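Local coordinates for probable hydrolase (PDB 7AL6), which is of unconfirmed function but is probably a hydrolase of the alpha/beta hydrolase superfamily, perhaps acting on lipid-like esters, at residues H34-N39 with A203-P208; A166-M171 with I177-A182; R188-E191 with G196-W199. One frame throughout, in Å; residues are numbered along the deposited sequence.

Contact 1. Residues H34-N39 with A203-P208; sequences HGWLDN and ARLTLP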
ATOM      1  N   HIS A  34     -15.626  17.685   9.974  1.00 22.47           N
ATOM      2  CA  HIS A  34     -15.618  17.634  11.427  1.00 20.29           C
ATOM      3  C   HIS A  34     -14.272  18.111  11.998  1.00 23.57           C
ATOM      4  O   HIS A  34     -13.304  18.394  11.282  1.00 23.60           O
ATOM      5  CB  HIS A  34     -15.966  16.216  11.920  1.00 23.75           C
ATOM      6  CG  HIS A  34     -15.025  15.155  11.424  1.00 23.19           C
ATOM      7  ND1 HIS A  34     -13.759  15.002  11.938  1.00 22.66           N
ATOM      8  CD2 HIS A  34     -15.155  14.215  10.446  1.00 20.06           C
ATOM      9  CE1 HIS A  34     -13.133  14.028  11.287  1.00 28.30           C
ATOM     10  NE2 HIS A  34     -13.958  13.538  10.375  1.00 20.13           N
ATOM     11  N   GLY A  35     -14.204  18.107  13.315  1.00 24.06           N
ATOM     12  CA  GLY A  35     -13.052  18.516  14.129  1.00 23.35           C
ATOM     13  C   GLY A  35     -11.979  17.454  14.248  1.00 28.58           C
ATOM     14  O   GLY A  35     -12.228  16.316  13.945  1.00 26.07           O
ATOM     15  N   TRP A  36     -10.803  17.843  14.698  1.00 21.32           N
ATOM     16  CA  TRP A  36      -9.661  16.920  14.859  1.00 29.81           C
ATOM     17  C   TRP A  36     -10.044  15.805  15.851  1.00 29.66           C
ATOM     18  O   TRP A  36     -10.589  16.143  16.884  1.00 23.83           O
ATOM     19  CB  TRP A  36      -8.472  17.739  15.325  1.00 28.79           C
ATOM     20  CG  TRP A  36      -7.187  17.008  15.497  1.00 26.72           C
ATOM     21  CD1 TRP A  36      -6.408  16.463  14.532  1.00 34.28           C
ATOM     22  CD2 TRP A  36      -6.445  16.898  16.712  1.00 32.20           C
ATOM     23  NE1 TRP A  36      -5.264  15.964  15.076  1.00 35.78           N
ATOM     24  CE2 TRP A  36      -5.271  16.196  16.415  1.00 38.05           C
ATOM     25  CE3 TRP A  36      -6.707  17.243  18.040  1.00 42.79           C
ATOM     26  CZ2 TRP A  36      -4.340  15.874  17.393  1.00 40.12           C
ATOM     27  CZ3 TRP A  36      -5.788  16.925  19.004  1.00 41.56           C
ATOM     28  CH2 TRP A  36      -4.619  16.251  18.680  1.00 44.04           C
ATOM     29  N   LEU A  37      -9.843  14.536  15.494  1.00 28.83           N
ATOM     30  CA  LEU A  37     -10.140  13.295  16.269  1.00 33.13           C
ATOM     31  C   LEU A  37     -11.649  13.061  16.412  1.00 29.50           C
ATOM     32  O   LEU A  37     -11.996  12.170  17.114  1.00 29.40           O
ATOM     33  CB  LEU A  37      -9.444  13.263  17.634  1.00 34.58           C
ATOM     34  CG  LEU A  37      -7.956  13.577  17.645  1.00 36.70           C
ATOM     35  CD1 LEU A  37      -7.381  13.439  19.034  1.00 40.70           C
ATOM     36  CD2 LEU A  37      -7.184  12.728  16.671  1.00 32.51           C
ATOM     37  N   ASP A  38     -12.512  13.812  15.741  1.00 24.83           N
ATOM     38  CA  ASP A  38     -13.935  13.517  15.734  1.00 22.38           C
ATOM     39  C   ASP A  38     -14.261  12.700  14.480  1.00 19.85           C
ATOM     40  O   ASP A  38     -13.378  12.023  13.956  1.00 25.16           O
ATOM     41  CB  ASP A  38     -14.740  14.822  15.794  1.00 23.95           C
ATOM     42  CG  ASP A  38     -14.566  15.549  17.122  1.00 32.60           C
ATOM     43  OD1 ASP A  38     -14.087  14.901  18.075  1.00 30.54           O
ATOM     44  OD2 ASP A  38     -14.910  16.755  17.202  1.00 31.02           O
ATOM     45  N   ASN A  39     -15.504  12.774  14.011  1.00 23.94           N
ATOM     46  CA  ASN A  39     -15.998  12.006  12.868  1.00 27.32           C
ATOM     47  C   ASN A  39     -17.322  12.609  12.449  1.00 22.61           C
ATOM     48  O   ASN A  39     -17.799  13.581  13.046  1.00 26.57           O
ATOM     49  CB  ASN A  39     -16.134  10.519  13.200  1.00 20.28           C
ATOM     50  CG  ASN A  39     -17.008  10.255  14.393  1.00 21.54           C
ATOM     51  OD1 ASN A  39     -18.179  10.588  14.384  1.00 23.72           O
ATOM     52  ND2 ASN A  39     -16.445   9.576  15.415  1.00 25.06           N
ATOM     53  N   ALA A 203      -1.796   7.159  14.691  1.00 36.44           N
ATOM     54  CA  ALA A 203      -0.793   7.785  15.536  1.00 42.27           C
ATOM     55  C   ALA A 203      -0.106   8.947  14.833  1.00 39.58           C
ATOM     56  O   ALA A 203       0.415   9.839  15.498  1.00 36.99           O
ATOM     57  CB  ALA A 203       0.240   6.749  15.966  1.00 47.20           C
ATOM     58  N   ARG A 204      -0.085   8.963  13.503  1.00 35.26           N
ATOM     59  CA  ARG A 204       0.525  10.091  12.818  1.00 36.40           C
ATOM     60  C   ARG A 204      -0.218  11.388  13.113  1.00 36.05           C
ATOM     61  O   ARG A 204       0.351  12.467  12.926  1.00 35.10           O
ATOM     62  CB  ARG A 204       0.568   9.838  11.305  1.00 38.22           C
ATOM     63  CG  ARG A 204       1.551   8.733  10.894  1.00 37.77           C
ATOM     64  CD  ARG A 204       1.456   8.507   9.395  1.00 44.93           C
ATOM     65  NE  ARG A 204       0.368   7.589   9.090  1.00 35.24           N
ATOM     66  CZ  ARG A 204       0.096   7.123   7.881  1.00 35.72           C
ATOM     67  NH1 ARG A 204       0.825   7.501   6.835  1.00 34.56           N
ATOM     68  NH2 ARG A 204      -0.919   6.286   7.722  1.00 36.10           N
ATOM     69  N   LEU A 205      -1.487  11.300  13.524  1.00 30.67           N
ATOM     70  CA  LEU A 205      -2.262  12.489  13.812  1.00 35.77           C
ATOM     71  C   LEU A 205      -1.668  13.281  14.971  1.00 38.17           C
ATOM     72  O   LEU A 205      -2.056  14.436  15.162  1.00 36.50           O
ATOM     73  CB  LEU A 205      -3.711  12.117  14.154  1.00 33.74           C
ATOM     74  CG  LEU A 205      -4.509  11.666  12.925  1.00 32.97           C
ATOM     75  CD1 LEU A 205      -5.816  11.052  13.263  1.00 33.12           C
ATOM     76  CD2 LEU A 205      -4.732  12.847  11.973  1.00 31.25           C
ATOM     77  N   THR A 206      -0.776  12.670  15.774  1.00 32.67           N
ATOM     78  CA  THR A 206      -0.125  13.363  16.890  1.00 41.70           C
ATOM     79  C   THR A 206       1.140  14.101  16.475  1.00 42.48           C
ATOM     80  O   THR A 206       1.716  14.810  17.298  1.00 39.79           O
ATOM     81  CB  THR A 206       0.261  12.385  18.038  1.00 37.20           C
ATOM     82  OG1 THR A 206       1.313  11.482  17.621  1.00 45.66           O
ATOM     83  CG2 THR A 206      -0.901  11.587  18.462  1.00 44.09           C
ATOM     84  N   LEU A 207       1.623  13.896  15.253  1.00 38.10           N
ATOM     85  CA  LEU A 207       2.886  14.483  14.860  1.00 40.90           C
ATOM     86  C   LEU A 207       2.724  15.996  14.750  1.00 44.21           C
ATOM     87  O   LEU A 207       1.647  16.489  14.409  1.00 39.45           O
ATOM     88  CB  LEU A 207       3.346  13.936  13.526  1.00 36.92           C
ATOM     89  CG  LEU A 207       3.787  12.464  13.517  1.00 49.32           C
ATOM     90  CD1 LEU A 207       3.834  11.972  12.061  1.00 39.87           C
ATOM     91  CD2 LEU A 207       5.139  12.276  14.188  1.00 43.26           C
ATOM     92  N   PRO A 208       3.766  16.755  15.046  1.00 38.73           N
ATOM     93  CA  PRO A 208       3.712  18.200  14.777  1.00 45.98           C
ATOM     94  C   PRO A 208       4.010  18.479  13.316  1.00 35.39           C
ATOM     95  O   PRO A 208       4.713  17.723  12.654  1.00 41.86           O
ATOM     96  CB  PRO A 208       4.794  18.775  15.695  1.00 39.70           C
ATOM     97  CG  PRO A 208       5.798  17.685  15.847  1.00 41.83           C
ATOM     98  CD  PRO A 208       5.012  16.353  15.710  1.00 40.86           C
TER
HETATM   99  O   HOH W   1      -2.664  15.985  13.107  1.00 41.49           O
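Trp36 and Leu37 reach across to Leu205, which carries the other side of this contact. The indole turns its edge to the Leu205 carbonyl: O lies near the ring plane, 3.5 Å from CZ2 of Trp36. No direct hydrogen bond forms; instead a water takes the N-H of Trp36 NE1 at 3.3 Å and donates to Leu205 O at 2.6 Å. Beside this polar bridge, Leu37 CD2 touches Leu205 CD1 at 4.0 Å, the two leucine side chains running alongside one another in opposing senses. The trans first torsion of Trp36 (chi1 -178°) sends the indole out from the loop, and Leu37 CG packs over one indole face.

Behind them, a type II turn from Gly35 to Asp38 sets both side chains. Gly35 O is gripped from opposite faces of its plane by Asp38 N and by His34 ND1, the latter at 2.8 Å and in the imidazole plane. The ring of His34 is held at its other nitrogen by Phe60 N and carries Asn39 CA over one face. Across the contact, Ala203 O takes both Thr206 N and Thr206 OG1, closing the short 3-10 turn under Leu205. The His-Gly pair after strand 28-33 is consistent with the oxyanion-hole loop found there in many alpha/beta hydrolases, and Trp36 stands close to, but makes no contact with, Ser102, His263 and Asp126, whose geometry suggests a catalytic triad.

Contact 2. Residues A166-M171 with I177-A182; sequences AVEARM and ISREAA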
ATOM      1  N   ALA A 166     -14.808   4.263  27.782  1.00 50.49           N
ATOM      2  CA  ALA A 166     -14.335   4.903  26.552  1.00 53.18           C
ATOM      3  C   ALA A 166     -14.979   6.278  26.371  1.00 42.14           C
ATOM      4  O   ALA A 166     -14.300   7.253  26.018  1.00 41.88           O
ATOM      5  CB  ALA A 166     -14.626   3.997  25.351  1.00 48.54           C
ATOM      6  N   VAL A 167     -16.274   6.372  26.666  1.00 35.44           N
ATOM      7  CA  VAL A 167     -17.014   7.627  26.591  1.00 43.57           C
ATOM      8  C   VAL A 167     -16.428   8.656  27.545  1.00 53.33           C
ATOM      9  O   VAL A 167     -16.064   9.773  27.147  1.00 43.24           O
ATOM     10  CB  VAL A 167     -18.496   7.375  26.909  1.00 39.48           C
ATOM     11  CG1 VAL A 167     -19.207   8.670  27.320  1.00 46.82           C
ATOM     12  CG2 VAL A 167     -19.174   6.713  25.736  1.00 47.08           C
ATOM     13  N   GLU A 168     -16.376   8.308  28.836  1.00 48.55           N
ATOM     14  CA  GLU A 168     -15.816   9.218  29.828  1.00 48.76           C
ATOM     15  C   GLU A 168     -14.399   9.627  29.478  1.00 47.41           C
ATOM     16  O   GLU A 168     -14.005  10.766  29.745  1.00 51.36           O
ATOM     17  CB  GLU A 168     -15.871   8.570  31.219  1.00 56.14           C
ATOM     18  CG  GLU A 168     -17.302   8.452  31.740  1.00 61.96           C
ATOM     19  CD  GLU A 168     -17.493   7.374  32.801  1.00 74.69           C
ATOM     20  OE1 GLU A 168     -18.649   6.917  32.961  1.00 78.46           O
ATOM     21  OE2 GLU A 168     -16.506   7.003  33.477  1.00 66.48           O
ATOM     22  N   ALA A 169     -13.618   8.754  28.841  1.00 42.49           N
ATOM     23  CA  ALA A 169     -12.297   9.215  28.425  1.00 43.59           C
ATOM     24  C   ALA A 169     -12.399  10.372  27.423  1.00 47.66           C
ATOM     25  O   ALA A 169     -11.504  11.236  27.370  1.00 44.16           O
ATOM     26  CB  ALA A 169     -11.494   8.052  27.857  1.00 51.60           C
ATOM     27  N   ARG A 170     -13.487  10.422  26.635  1.00 39.25           N
ATOM     28  CA  ARG A 170     -13.644  11.472  25.620  1.00 49.21           C
ATOM     29  C   ARG A 170     -14.209  12.760  26.228  1.00 48.51           C
ATOM     30  O   ARG A 170     -13.949  13.845  25.714  1.00 43.82           O
ATOM     31  CB  ARG A 170     -14.543  10.972  24.473  1.00 39.25           C
ATOM     32  CG  ARG A 170     -14.836  11.982  23.346  1.00 37.91           C
ATOM     33  CD  ARG A 170     -13.606  12.433  22.627  1.00 34.50           C
ATOM     34  NE  ARG A 170     -13.881  13.431  21.573  1.00 41.63           N
ATOM     35  CZ  ARG A 170     -13.944  14.744  21.796  1.00 49.08           C
ATOM     36  NH1 ARG A 170     -13.751  15.214  23.030  1.00 49.09           N
ATOM     37  NH2 ARG A 170     -14.187  15.590  20.799  1.00 39.35           N
ATOM     38  N   MET A 171     -14.946  12.665  27.340  1.00 53.99           N
ATOM     39  CA  MET A 171     -15.418  13.874  28.004  1.00 54.27           C
ATOM     40  C   MET A 171     -14.269  14.631  28.655  1.00 55.22           C
ATOM     41  O   MET A 171     -14.226  15.862  28.617  1.00 60.96           O
ATOM     42  CB  MET A 171     -16.472  13.508  29.034  1.00 45.35           C
ATOM     43  CG  MET A 171     -17.715  13.007  28.392  1.00 37.86           C
ATOM     44  SD  MET A 171     -18.785  12.162  29.541  1.00 56.50           S
ATOM     45  CE  MET A 171     -19.501  13.635  30.316  1.00 56.49           C
ATOM     46  N   ILE A 177     -17.063  18.492  26.407  1.00 57.05           N
ATOM     47  CA  ILE A 177     -18.236  18.148  25.562  1.00 43.80           C
ATOM     48  C   ILE A 177     -19.180  17.343  26.447  1.00 34.61           C
ATOM     49  O   ILE A 177     -18.730  16.726  27.377  1.00 40.13           O
ATOM     50  CB  ILE A 177     -17.884  17.421  24.251  1.00 44.17           C
ATOM     51  CG1 ILE A 177     -17.414  15.989  24.462  1.00 52.00           C
ATOM     52  CG2 ILE A 177     -16.882  18.207  23.433  1.00 51.19           C
ATOM     53  CD1 ILE A 177     -17.657  15.114  23.265  1.00 47.65           C
ATOM     54  N   SER A 178     -20.459  17.345  26.134  1.00 32.47           N
ATOM     55  CA  SER A 178     -21.514  16.642  26.892  1.00 42.45           C
ATOM     56  C   SER A 178     -21.380  15.116  26.754  1.00 52.36           C
ATOM     57  O   SER A 178     -20.727  14.648  25.821  1.00 35.28           O
ATOM     58  CB  SER A 178     -22.845  17.116  26.453  1.00 35.88           C
ATOM     59  OG  SER A 178     -23.220  16.480  25.276  1.00 37.89           O
ATOM     60  N   ARG A 179     -21.976  14.367  27.681  1.00 37.53           N
ATOM     61  CA  ARG A 179     -21.947  12.886  27.690  1.00 45.02           C
ATOM     62  C   ARG A 179     -22.593  12.393  26.393  1.00 39.28           C
ATOM     63  O   ARG A 179     -22.021  11.522  25.777  1.00 33.15           O
ATOM     64  CB  ARG A 179     -22.661  12.304  28.914  1.00 43.62           C
ATOM     65  CG  ARG A 179     -22.624  10.783  28.984  1.00 48.88           C
ATOM     66  CD  ARG A 179     -23.097  10.168  30.294  1.00 57.76           C
ATOM     67  NE  ARG A 179     -22.192  10.436  31.394  1.00 61.59           N
ATOM     68  CZ  ARG A 179     -21.143   9.699  31.727  1.00 64.27           C
ATOM     69  NH1 ARG A 179     -20.855   8.588  31.074  1.00 60.19           N
ATOM     70  NH2 ARG A 179     -20.383  10.077  32.730  1.00 67.26           N
ATOM     71  N   GLU A 180     -23.703  12.995  25.985  1.00 29.82           N
ATOM     72  CA  GLU A 180     -24.435  12.616  24.762  1.00 33.81           C
ATOM     73  C   GLU A 180     -23.553  12.865  23.538  1.00 38.97           C
ATOM     74  O   GLU A 180     -23.558  12.033  22.673  1.00 40.89           O
ATOM     75  CB  GLU A 180     -25.767  13.341  24.675  1.00 43.53           C
ATOM     76  CG  GLU A 180     -26.801  12.782  25.617  1.00 47.49           C
ATOM     77  CD  GLU A 180     -28.189  13.350  25.429  1.00 55.20           C
ATOM     78  OE1 GLU A 180     -28.346  14.253  24.624  1.00 50.49           O
ATOM     79  OE2 GLU A 180     -29.094  12.874  26.093  1.00 59.97           O
ATOM     80  N   ALA A 181     -22.839  13.976  23.484  1.00 34.20           N
ATOM     81  CA  ALA A 181     -21.902  14.250  22.407  1.00 36.32           C
ATOM     82  C   ALA A 181     -20.847  13.155  22.316  1.00 38.08           C
ATOM     83  O   ALA A 181     -20.557  12.643  21.224  1.00 30.50           O
ATOM     84  CB  ALA A 181     -21.232  15.616  22.620  1.00 29.18           C
ATOM     85  N   ALA A 182     -20.255  12.800  23.458  1.00 28.64           N
ATOM     86  CA  ALA A 182     -19.211  11.784  23.493  1.00 29.59           C
ATOM     87  C   ALA A 182     -19.746  10.414  23.102  1.00 34.81           C
ATOM     88  O   ALA A 182     -19.090   9.689  22.344  1.00 30.82           O
ATOM     89  CB  ALA A 182     -18.559  11.774  24.862  1.00 30.53           C
TER
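Ile177 meets Arg170 of helix 163-172 at about a right angle, its CD1 lying over one guanidinium face, 3.9 Å from NH1 of Arg170. CG1 of Ile177 sits between the backbone N and the carbonyl carbon, and from there the chain extends to the arginine. The polar end of Arg170 is engaged beyond this pair, where NH2 forms a salt bridge with Asp38; the guanidinium is thus held by charge while an aliphatic branch covers one face.

Ser178 turns away from helix 163-172 and serves as N-cap of helix 179-189. Its OG accepts from Ala181 N at 3.1 Å, nearly straight at 163°, and is also hydrogen-bonded to Asp268 O.

Arg179 then folds back over helix 163-172. With CG anti to the backbone N and a bend at chi3 (-69°), its guanidinium receives Met171 SD over the centre of one face, while the Met171 methyl CE rests 3.7 Å from CA of Arg179. Glu168 comes to the guanidinium edge, the carboxylate and guanidinium planes 80° apart. This salt bridge, including a weak bond from Arg179 NH1 to Glu168 OE1, is uncertain because OE1 is placed too near Glu164 in the model.

Ala182, one turn further on, points toward helix 163-172. Its CB fits among Met171 CG at 3.8 Å, Val167 CG1 at 4.0 Å and the CG methylene of Arg170, and the small methyl lets the CA atoms of Val167 and Ala182 approach to 5.6 Å. Two consecutive helices joined by a short connection thus pack side by side through Val167, Met171 and Ala182 and the aliphatic parts of the two arginines. They lie between strands 119-125 and 229-234, consistent with the cap or lid that alpha/beta hydrolases commonly carry there.

Contact 3. Residues R188-E191 with G196-W199; sequences RGLE and GYTW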
ATOM      1  N   ARG A 188     -19.305   6.000  16.068  1.00 29.55           N
ATOM      2  CA  ARG A 188     -18.510   5.988  14.828  1.00 20.90           C
ATOM      3  C   ARG A 188     -17.009   6.010  15.107  1.00 23.33           C
ATOM      4  O   ARG A 188     -16.294   5.826  14.172  1.00 25.70           O
ATOM      5  CB  ARG A 188     -18.914   7.213  14.005  1.00 26.77           C
ATOM      6  CG  ARG A 188     -18.773   7.072  12.503  1.00 24.35           C
ATOM      7  CD  ARG A 188     -19.293   8.240  11.690  1.00 25.84           C
ATOM      8  NE  ARG A 188     -18.931   8.100  10.305  1.00 24.19           N
ATOM      9  CZ  ARG A 188     -19.726   7.654   9.359  1.00 33.28           C
ATOM     10  NH1 ARG A 188     -20.980   7.367   9.619  1.00 24.08           N
ATOM     11  NH2 ARG A 188     -19.271   7.536   8.136  1.00 26.78           N
ATOM     12  N   GLY A 189     -16.565   6.212  16.341  1.00 22.82           N
ATOM     13  CA  GLY A 189     -15.140   6.387  16.665  1.00 25.09           C
ATOM     14  C   GLY A 189     -14.488   5.235  17.402  1.00 25.93           C
ATOM     15  O   GLY A 189     -13.319   5.288  17.619  1.00 26.89           O
ATOM     16  N   LEU A 190     -15.229   4.218  17.777  1.00 27.43           N
ATOM     17  CA  LEU A 190     -14.676   3.072  18.512  1.00 28.50           C
ATOM     18  C   LEU A 190     -14.500   1.857  17.603  1.00 21.53           C
ATOM     19  O   LEU A 190     -15.385   1.533  16.787  1.00 25.40           O
ATOM     20  CB  LEU A 190     -15.605   2.696  19.673  1.00 28.85           C
ATOM     21  CG  LEU A 190     -15.726   3.775  20.758  1.00 25.17           C
ATOM     22  CD1 LEU A 190     -16.529   3.277  21.922  1.00 30.66           C
ATOM     23  CD2 LEU A 190     -14.343   4.145  21.205  1.00 28.13           C
ATOM     24  N   GLU A 191     -13.383   1.193  17.770  1.00 25.36           N
ATOM     25  CA  GLU A 191     -13.190  -0.101  17.169  1.00 30.18           C
ATOM     26  C   GLU A 191     -12.930  -1.166  18.224  1.00 29.97           C
ATOM     27  O   GLU A 191     -12.331  -0.887  19.255  1.00 28.59           O
ATOM     28  CB  GLU A 191     -12.028  -0.090  16.173  1.00 26.14           C
ATOM     29  CG  GLU A 191     -10.698   0.098  16.757  1.00 34.42           C
ATOM     30  CD  GLU A 191      -9.630   0.089  15.659  1.00 44.53           C
ATOM     31  OE1 GLU A 191      -9.288   1.177  15.152  1.00 47.62           O
ATOM     32  OE2 GLU A 191      -9.177  -1.001  15.264  1.00 40.91           O
ATOM     33  N   GLY A 196     -11.864  -5.248  24.520  1.00 48.19           N
ATOM     34  CA  GLY A 196     -12.603  -4.011  24.633  1.00 52.71           C
ATOM     35  C   GLY A 196     -12.576  -3.128  23.415  1.00 45.43           C
ATOM     36  O   GLY A 196     -12.697  -3.607  22.285  1.00 36.90           O
ATOM     37  N   TYR A 197     -12.412  -1.829  23.661  1.00 39.16           N
ATOM     38  CA  TYR A 197     -12.542  -0.799  22.652  1.00 38.59           C
ATOM     39  C   TYR A 197     -11.369   0.160  22.713  1.00 40.71           C
ATOM     40  O   TYR A 197     -10.744   0.362  23.764  1.00 45.23           O
ATOM     41  CB  TYR A 197     -13.815  -0.008  22.822  1.00 36.91           C
ATOM     42  CG  TYR A 197     -15.077  -0.756  22.579  1.00 36.66           C
ATOM     43  CD1 TYR A 197     -15.494  -1.039  21.292  1.00 48.41           C
ATOM     44  CD2 TYR A 197     -15.872  -1.182  23.633  1.00 50.47           C
ATOM     45  CE1 TYR A 197     -16.667  -1.725  21.058  1.00 57.56           C
ATOM     46  CE2 TYR A 197     -17.062  -1.865  23.405  1.00 55.08           C
ATOM     47  CZ  TYR A 197     -17.451  -2.138  22.114  1.00 60.74           C
ATOM     48  OH  TYR A 197     -18.616  -2.840  21.841  1.00 69.29           O
ATOM     49  N   THR A 198     -11.100   0.767  21.576  1.00 31.11           N
ATOM     50  CA  THR A 198     -10.066   1.794  21.368  1.00 31.76           C
ATOM     51  C   THR A 198     -10.697   2.882  20.498  1.00 29.53           C
ATOM     52  O   THR A 198     -11.481   2.539  19.662  1.00 31.51           O
ATOM     53  CB  THR A 198      -8.817   1.157  20.752  1.00 40.45           C
ATOM     54  OG1 THR A 198      -8.073   0.510  21.773  1.00 55.26           O
ATOM     55  CG2 THR A 198      -7.902   2.139  20.069  1.00 51.87           C
ATOM     56  N   TRP A 199     -10.366   4.145  20.713  1.00 34.56           N
ATOM     57  CA  TRP A 199     -10.852   5.246  19.855  1.00 37.44           C
ATOM     58  C   TRP A 199     -10.025   5.109  18.568  1.00 35.16           C
ATOM     59  O   TRP A 199      -8.827   5.301  18.650  1.00 30.92           O
ATOM     60  CB  TRP A 199     -10.703   6.610  20.551  1.00 31.45           C
ATOM     61  CG  TRP A 199     -11.805   6.920  21.514  1.00 24.93           C
ATOM     62  CD1 TRP A 199     -11.844   6.639  22.842  1.00 30.41           C
ATOM     63  CD2 TRP A 199     -13.057   7.538  21.211  1.00 28.33           C
ATOM     64  NE1 TRP A 199     -13.027   7.036  23.382  1.00 30.90           N
ATOM     65  CE2 TRP A 199     -13.791   7.594  22.405  1.00 28.28           C
ATOM     66  CE3 TRP A 199     -13.622   8.059  20.053  1.00 27.30           C
ATOM     67  CZ2 TRP A 199     -15.056   8.157  22.471  1.00 29.08           C
ATOM     68  CZ3 TRP A 199     -14.876   8.611  20.118  1.00 28.52           C
ATOM     69  CH2 TRP A 199     -15.580   8.662  21.312  1.00 32.53           C
TER
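This is an antiparallel beta hairpin contact between strands 190-193 and 196-199, a two-stranded sheet separate from the main eight-stranded one and entered directly from helix 179-189. Glu191 and Thr198 are its hydrogen-bonded pair: Glu191 N donates to Thr198 O at 3.0 Å, and Thr198 N returns to Glu191 O at 3.1 Å. Leu190 and Trp199 form the adjoining non-hydrogen-bonded pair, their CA atoms 4.6 Å apart.

On the face carrying Leu190 and Trp199, the leucine methyl CD2 sits over the five-membered ring of the indole, 3.6 Å from its centroid and only 7° off the normal, a well-centred CH-pi contact. Leu190 CG lies anti to the carbonyl carbon (chi1 -65°), which carries this branch across to the ring. The six-membered end of the indole extends beside the last helical turn and lies close against Gly189, with CZ3 of Trp199 4.1 Å from CA of Gly189. Further along, Tyr197 CD1 packs against Leu190 CB at 4.1 Å, and the phenol turns an edge to Glu191 O.

The other face carries Glu191 and Thr198. Glu191 OE2 leaves the hairpin to hydrogen-bond Ser11 of the second subunit, whose Val5 also packs on Leu190. Thr198 OG1 binds Pro158 O in the loop ahead of helix 163-172, and Trp199 NE1 is hydrogen-bonded to Ala166 O. The hairpin thus packs against helix 163-172 through Leu190 and Trp199, and also touches the second subunit through Leu190, Glu191 and Tyr197.

Contact 1 lies nearest the chain centre and closes a long loop within which contacts 2 and 3 are nested in series. The latter two share helix 179-189, one at its start and the other at its end. They meet through Trp199, whose indole reaches helix 163-172 and whose ring packs on Arg170. Arg170 belongs to contact 2 and is in turn tied to the loop of contact 1. All three are partly buried, but contact 1 is small and water-bridged, contact 2 is mainly side-chain packing, and contact 3 combines strand pairing with approach to a second subunit.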